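Local coordinates for methionine import ATP-binding protein metN 2 (Enterococcus faecalis, PDB 2QSW) that is probably the nucleotide-binding subunit of an ABC-type importer, represented here by its C-terminal NIL domain, an ACT-like alpha/beta fold, at residues I25-F30 / E93-G98; E50-Q55 / Y70-G75. All blocks are in the same frame, centred on the assembly; numbering follows the deposited sequence.

Interaction 1 (I25-F30 / E93-G98). With ZN (zinc ion), chain B.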
loop_
_atom_site.group_PDB
_atom_site.type_symbol
_atom_site.label_atom_id
_atom_site.label_comp_id
_atom_site.label_asym_id
_atom_site.label_seq_id
_atom_site.Cartn_x
_atom_site.Cartn_y
_atom_site.Cartn_z
ATOM N N ILE A 25 3.906 -9.089 -0.403
ATOM C CA ILE A 25 3.368 -9.423 -1.712
ATOM C C ILE A 25 2.583 -8.225 -2.231
ATOM O O ILE A 25 1.714 -7.706 -1.539
ATOM C CB ILE A 25 2.525 -10.679 -1.702
ATOM C CG1 ILE A 25 3.367 -11.851 -1.154
ATOM C CG2 ILE A 25 2.034 -10.930 -3.105
ATOM C CD1 ILE A 25 2.573 -13.081 -0.919
ATOM N N VAL A 26 2.918 -7.797 -3.436
ATOM C CA VAL A 26 2.350 -6.596 -4.024
ATOM C C VAL A 26 1.766 -6.903 -5.386
ATOM O O VAL A 26 2.286 -7.771 -6.112
ATOM C CB VAL A 26 3.365 -5.422 -4.134
ATOM C CG1 VAL A 26 3.708 -4.820 -2.764
ATOM C CG2 VAL A 26 4.648 -5.840 -4.836
ATOM N N ARG A 27 0.717 -6.186 -5.735
ATOM C CA ARG A 27 0.130 -6.234 -7.063
ATOM C C ARG A 27 0.541 -4.972 -7.795
ATOM O O ARG A 27 0.344 -3.884 -7.281
ATOM C CB ARG A 27 -1.385 -6.345 -6.983
ATOM C CG ARG A 27 -2.093 -6.383 -8.336
ATOM C CD ARG A 27 -3.594 -6.258 -8.163
ATOM N NE ARG A 27 -3.886 -4.882 -7.740
ATOM C CZ ARG A 27 -4.833 -4.493 -6.876
ATOM N NH1 ARG A 27 -5.687 -5.340 -6.308
ATOM N NH2 ARG A 27 -4.938 -3.195 -6.602
ATOM N N LEU A 28 1.132 -5.140 -8.985
ATOM C CA LEU A 28 1.606 -4.078 -9.859
ATOM C C LEU A 28 0.630 -4.045 -11.036
ATOM O O LEU A 28 0.363 -5.090 -11.632
ATOM C CB LEU A 28 3.013 -4.388 -10.410
ATOM C CG LEU A 28 4.255 -4.137 -9.521
ATOM C CD1 LEU A 28 4.269 -4.998 -8.235
ATOM C CD2 LEU A 28 5.527 -4.390 -10.342
ATOM N N LEU A 29 0.184 -2.836 -11.401
ATOM C CA LEU A 29 -0.668 -2.624 -12.597
ATOM C C LEU A 29 0.068 -1.819 -13.648
ATOM O O LEU A 29 0.785 -0.843 -13.315
ATOM C CB LEU A 29 -1.942 -1.846 -12.211
ATOM C CG LEU A 29 -2.833 -2.512 -11.178
ATOM C CD1 LEU A 29 -4.118 -1.651 -10.880
ATOM C CD2 LEU A 29 -3.145 -3.971 -11.553
ATOM N N PHE A 30 -0.082 -2.244 -14.919
ATOM C CA PHE A 30 0.577 -1.624 -16.075
ATOM C C PHE A 30 -0.532 -1.218 -17.021
ATOM O O PHE A 30 -1.346 -2.048 -17.388
ATOM C CB PHE A 30 1.512 -2.623 -16.776
ATOM C CG PHE A 30 2.628 -3.109 -15.880
ATOM C CD1 PHE A 30 3.810 -2.393 -15.758
ATOM C CD2 PHE A 30 2.440 -4.211 -15.088
ATOM C CE1 PHE A 30 4.833 -2.817 -14.903
ATOM C CE2 PHE A 30 3.475 -4.655 -14.255
ATOM C CZ PHE A 30 4.640 -3.966 -14.156
ATOM N N GLU A 93 1.120 1.473 -10.640
ATOM C CA GLU A 93 0.251 1.425 -9.450
ATOM C C GLU A 93 0.510 0.118 -8.697
ATOM O O GLU A 93 0.535 -0.956 -9.281
ATOM C CB GLU A 93 -1.204 1.513 -9.811
ATOM C CG GLU A 93 -1.643 2.848 -10.378
ATOM C CD GLU A 93 -1.637 2.917 -11.906
ATOM O OE1 GLU A 93 -0.880 2.141 -12.545
ATOM O OE2 GLU A 93 -2.401 3.720 -12.460
ATOM N N THR A 94 0.751 0.220 -7.397
ATOM C CA THR A 94 1.232 -0.899 -6.612
ATOM C C THR A 94 0.522 -0.886 -5.276
ATOM O O THR A 94 0.393 0.153 -4.639
ATOM C CB THR A 94 2.754 -0.792 -6.430
ATOM O OG1 THR A 94 3.408 -0.722 -7.713
ATOM C CG2 THR A 94 3.305 -2.006 -5.666
ATOM N N GLU A 95 0.074 -2.047 -4.858
ATOM C CA GLU A 95 -0.415 -2.181 -3.507
ATOM C C GLU A 95 -0.172 -3.537 -2.877
ATOM O O GLU A 95 -0.145 -4.558 -3.540
ATOM C CB GLU A 95 -1.841 -1.791 -3.422
ATOM C CG GLU A 95 -2.788 -2.666 -4.099
ATOM C CD GLU A 95 -4.270 -2.268 -3.741
ATOM O OE1 GLU A 95 -4.574 -1.063 -3.693
ATOM O OE2 GLU A 95 -5.139 -3.145 -3.487
ATOM N N VAL A 96 0.034 -3.490 -1.564
ATOM C CA VAL A 96 0.322 -4.664 -0.772
ATOM C C VAL A 96 -0.984 -5.419 -0.602
ATOM O O VAL A 96 -1.942 -4.901 -0.044
ATOM C CB VAL A 96 0.903 -4.265 0.627
ATOM C CG1 VAL A 96 1.077 -5.496 1.484
ATOM C CG2 VAL A 96 2.212 -3.532 0.450
ATOM N N ILE A 97 -0.990 -6.681 -1.000
ATOM C CA ILE A 97 -2.198 -7.500 -0.929
ATOM C C ILE A 97 -2.555 -7.806 0.537
ATOM O O ILE A 97 -1.717 -7.691 1.416
ATOM C CB ILE A 97 -2.073 -8.815 -1.757
ATOM C CG1 ILE A 97 -1.058 -9.754 -1.144
ATOM C CG2 ILE A 97 -1.777 -8.486 -3.234
ATOM C CD1 ILE A 97 -1.091 -11.212 -1.709
ATOM N N GLY A 98 -3.793 -8.229 0.785
ATOM C CA GLY A 98 -4.215 -8.575 2.160
ATOM C C GLY A 98 -4.660 -7.414 3.031
ATOM O O GLY A 98 -4.787 -7.566 4.270
HETATM ZN ZN ZN B . -0.959 2.427 -14.493
HETATM O O HOH W 1 0.876 1.399 -14.763
#
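Arg27 and Glu95 lie side by side and point the same way, yet neither spends its charge mainly on the other. The carboxylate lies roughly flat against the guanidinium, planes 27° apart, with Glu95 CG over one face. The salt bridge from Arg27 NH2 to Glu95 OE1 is long at 3.6 Å; Glu95 OE2 lies closer to Arg27 NH2, at 3.1 Å. Glu95 CG sits between its backbone N and carbonyl carbon (chi1 68°), and the extended chain beyond takes the carboxylate to a zinc ion at the subunit interface, shared with Glu100 and with Glu95 and Glu100 of the second subunit. Arg27 NH2 is hydrogen-bonded to Glu100 OE2 of that subunit.

These side chains stand on an antiparallel strand pair: strand 93-96, outermost in the chain's sheet, beside strand 24-31, as in ACT-like folds. Arg27 N donates to Glu95 O at 2.9 Å, Glu95 N returns the bond to Arg27 O, and Ile97 N reaches Ile25 O. Ile97 CD1 presses tightly on Ile25 CG2 at 3.4 Å; both isoleucines pack on helix 13-19. Val26 CG1 meets Val96 CG2 at 3.8 Å, and these beta-branched residues suit a strand face buried against helix 77-89.

Glu93 OE1 binds a different zinc ion at 2.0 Å. Water 1, also on this metal, donates to Leu29 O at 2.7 Å, and His31 and Glu33 complete the site. Acidic residues thus suit the face bearing Arg27, Glu93 and Glu95: zinc would stabilise both carboxylates as anions, and Arg27 probably offsets negative charge gathered at the subunit interface.

Interaction 2 (E50-Q55 / Y70-G75)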
loop_
_atom_site.group_PDB
_atom_site.type_symbol
_atom_site.label_atom_id
_atom_site.label_comp_id
_atom_site.label_asym_id
_atom_site.label_seq_id
_atom_site.Cartn_x
_atom_site.Cartn_y
_atom_site.Cartn_z
ATOM N N GLU A 50 14.727 -8.529 -3.559
ATOM C CA GLU A 50 14.532 -9.698 -4.402
ATOM C C GLU A 50 13.094 -9.760 -4.888
ATOM O O GLU A 50 12.191 -9.183 -4.247
ATOM C CB GLU A 50 14.909 -10.970 -3.645
ATOM C CG GLU A 50 16.254 -10.886 -2.963
ATOM C CD GLU A 50 16.692 -12.195 -2.310
ATOM O OE1 GLU A 50 16.631 -12.279 -1.064
ATOM O OE2 GLU A 50 17.111 -13.123 -3.051
ATOM N N VAL A 51 12.877 -10.422 -6.026
ATOM C CA VAL A 51 11.587 -10.476 -6.684
ATOM C C VAL A 51 11.271 -11.891 -7.140
ATOM O O VAL A 51 12.048 -12.504 -7.906
ATOM C CB VAL A 51 11.567 -9.543 -7.912
ATOM C CG1 VAL A 51 10.279 -9.716 -8.697
ATOM C CG2 VAL A 51 11.787 -8.115 -7.449
ATOM N N SER A 52 10.117 -12.381 -6.719
ATOM C CA SER A 52 9.555 -13.627 -7.186
ATOM C C SER A 52 8.203 -13.341 -7.796
ATOM O O SER A 52 7.373 -12.724 -7.150
ATOM C CB SER A 52 9.364 -14.637 -6.043
ATOM O OG SER A 52 10.566 -14.924 -5.347
ATOM N N ILE A 53 7.959 -13.771 -9.023
ATOM C CA ILE A 53 6.675 -13.648 -9.635
ATOM C C ILE A 53 5.750 -14.786 -9.186
ATOM O O ILE A 53 6.080 -15.975 -9.315
ATOM C CB ILE A 53 6.770 -13.546 -11.167
ATOM C CG1 ILE A 53 7.624 -12.330 -11.564
ATOM C CG2 ILE A 53 5.376 -13.448 -11.796
ATOM C CD1 ILE A 53 8.127 -12.414 -13.005
ATOM N N ILE A 54 4.624 -14.390 -8.602
ATOM C CA ILE A 54 3.617 -15.313 -8.107
ATOM C C ILE A 54 2.538 -15.610 -9.145
ATOM O O ILE A 54 2.135 -16.750 -9.345
ATOM C CB ILE A 54 2.951 -14.742 -6.830
ATOM C CG1 ILE A 54 4.020 -14.538 -5.771
ATOM C CG2 ILE A 54 1.790 -15.661 -6.300
ATOM C CD1 ILE A 54 3.470 -13.954 -4.502
ATOM N N GLN A 55 2.065 -14.550 -9.792
ATOM C CA GLN A 55 0.991 -14.657 -10.760
ATOM C C GLN A 55 1.040 -13.421 -11.633
ATOM O O GLN A 55 1.464 -12.380 -11.206
ATOM C CB GLN A 55 -0.365 -14.733 -10.052
ATOM C CG GLN A 55 -1.561 -14.827 -10.994
ATOM C CD GLN A 55 -2.857 -14.425 -10.324
ATOM O OE1 GLN A 55 -3.352 -15.135 -9.462
ATOM N NE2 GLN A 55 -3.399 -13.271 -10.711
ATOM N N TYR A 70 1.673 -10.021 -9.763
ATOM C CA TYR A 70 1.770 -10.175 -8.311
ATOM C C TYR A 70 3.182 -10.716 -8.007
ATOM O O TYR A 70 3.621 -11.742 -8.557
ATOM C CB TYR A 70 0.747 -11.163 -7.808
ATOM C CG TYR A 70 -0.675 -10.707 -7.917
ATOM C CD1 TYR A 70 -1.339 -10.200 -6.817
ATOM C CD2 TYR A 70 -1.367 -10.803 -9.121
ATOM C CE1 TYR A 70 -2.654 -9.788 -6.903
ATOM C CE2 TYR A 70 -2.695 -10.410 -9.228
ATOM C CZ TYR A 70 -3.326 -9.903 -8.100
ATOM O OH TYR A 70 -4.628 -9.518 -8.189
ATOM N N ILE A 71 3.919 -9.974 -7.210
ATOM C CA ILE A 71 5.273 -10.310 -6.881
ATOM C C ILE A 71 5.520 -10.307 -5.395
ATOM O O ILE A 71 4.886 -9.545 -4.637
ATOM C CB ILE A 71 6.274 -9.353 -7.557
ATOM C CG1 ILE A 71 6.222 -7.921 -7.064
ATOM C CG2 ILE A 71 6.186 -9.406 -9.069
ATOM C CD1 ILE A 71 7.391 -7.078 -7.637
ATOM N N GLN A 72 6.393 -11.187 -4.962
ATOM C CA GLN A 72 6.928 -11.149 -3.609
ATOM C C GLN A 72 8.227 -10.333 -3.608
ATOM O O GLN A 72 9.141 -10.628 -4.374
ATOM C CB GLN A 72 7.186 -12.545 -3.050
ATOM C CG GLN A 72 7.745 -12.537 -1.652
ATOM C CD GLN A 72 8.192 -13.929 -1.225
ATOM O OE1 GLN A 72 8.819 -14.650 -2.024
ATOM N NE2 GLN A 72 7.917 -14.306 0.038
ATOM N N LEU A 73 8.273 -9.286 -2.783
ATOM C CA LEU A 73 9.483 -8.537 -2.532
ATOM C C LEU A 73 10.125 -9.007 -1.243
ATOM O O LEU A 73 9.439 -9.048 -0.220
ATOM C CB LEU A 73 9.198 -7.037 -2.405
ATOM C CG LEU A 73 8.640 -6.361 -3.654
ATOM C CD1 LEU A 73 8.208 -4.917 -3.386
ATOM C CD2 LEU A 73 9.695 -6.383 -4.745
ATOM N N LEU A 74 11.420 -9.315 -1.280
ATOM C CA LEU A 74 12.200 -9.631 -0.095
ATOM C C LEU A 74 13.300 -8.607 0.104
ATOM O O LEU A 74 13.881 -8.091 -0.848
ATOM C CB LEU A 74 12.837 -11.007 -0.202
ATOM C CG LEU A 74 11.866 -12.159 -0.341
ATOM C CD1 LEU A 74 12.680 -13.408 -0.613
ATOM C CD2 LEU A 74 11.010 -12.396 0.898
ATOM N N GLY A 75 13.598 -8.328 1.363
ATOM C CA GLY A 75 14.659 -7.392 1.714
ATOM C C GLY A 75 14.314 -6.732 3.037
ATOM O O GLY A 75 13.379 -7.130 3.713
HETATM O O HOH W 2 10.875 -12.859 -3.503
#
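Val51 lies alongside Leu73, its CG2 against Leu73 CD2 at 3.8 Å, while its other methyl, CG1, crosses towards Ile71 CD1 at 4.1 Å. Ile53 continues the row through CG1 against Ile71 CG2, so branched apolar residues line one face of this antiparallel hairpin.

On the other face the side chains of Ser52 and Gln72, whose backbones are hydrogen-bonded directly, are bridged by a water. Ser52 OG donates to water 2 at 2.8 Å, and the water donates in turn to Gln72 O and Gln72 OE1. Gln72 CG is anti to the backbone N (chi1 180°), and at the end of the extended chain the amide divides its work: OE1 takes the water, and NE2 is bonded to Asn22 O. Glutamine suits the place because it can accept and donate at once.

Paired bonds link Glu50 with Leu74 and Ser52 with Gln72, before a classic beta bulge. Ile54 and Gln55 both face Tyr70: Ile54 N donates to Tyr70 O at 2.8 Å, Gln55 N does so weakly, and Tyr70 N closes the bulge on Gln55 O at 2.8 Å. The psi of -45° at Ile54 marks the extra residue, whose CB is turned toward the partner strand.

Val51 and Leu73 pack against helix 39-47 (Val51 on Ile40 and Val44, Leu73 on Ile43), Ile54 and Tyr70 reach Met16 of helix 13-19, and the side chain of Ile71 packs on Val26 and Leu28 of strand 24-31.

Interactions 1 and 2 belong to one four-stranded antiparallel sheet of order 50-61, 64-74, 24-31, 93-96, as in the ferredoxin-like fold of ACT domains. Their centres are about 10 Å apart, and both strands of interaction 2 fall, in sequence, between the two strands of interaction 1. The inner strands join them: Val26 N lies 2.9 Å from Ile71 O, a probable hydrogen bond. Side chains add to the seam, with Ile25 CG2 packed on Ile54 CD1 at 3.6 Å and Arg27 CD on Tyr70 OH at 3.4 Å. Zinc is bound directly in interaction 1, whereas in interaction 2 the nearest side-chain atom of Tyr70 lies about 9 Å from a zinc ion.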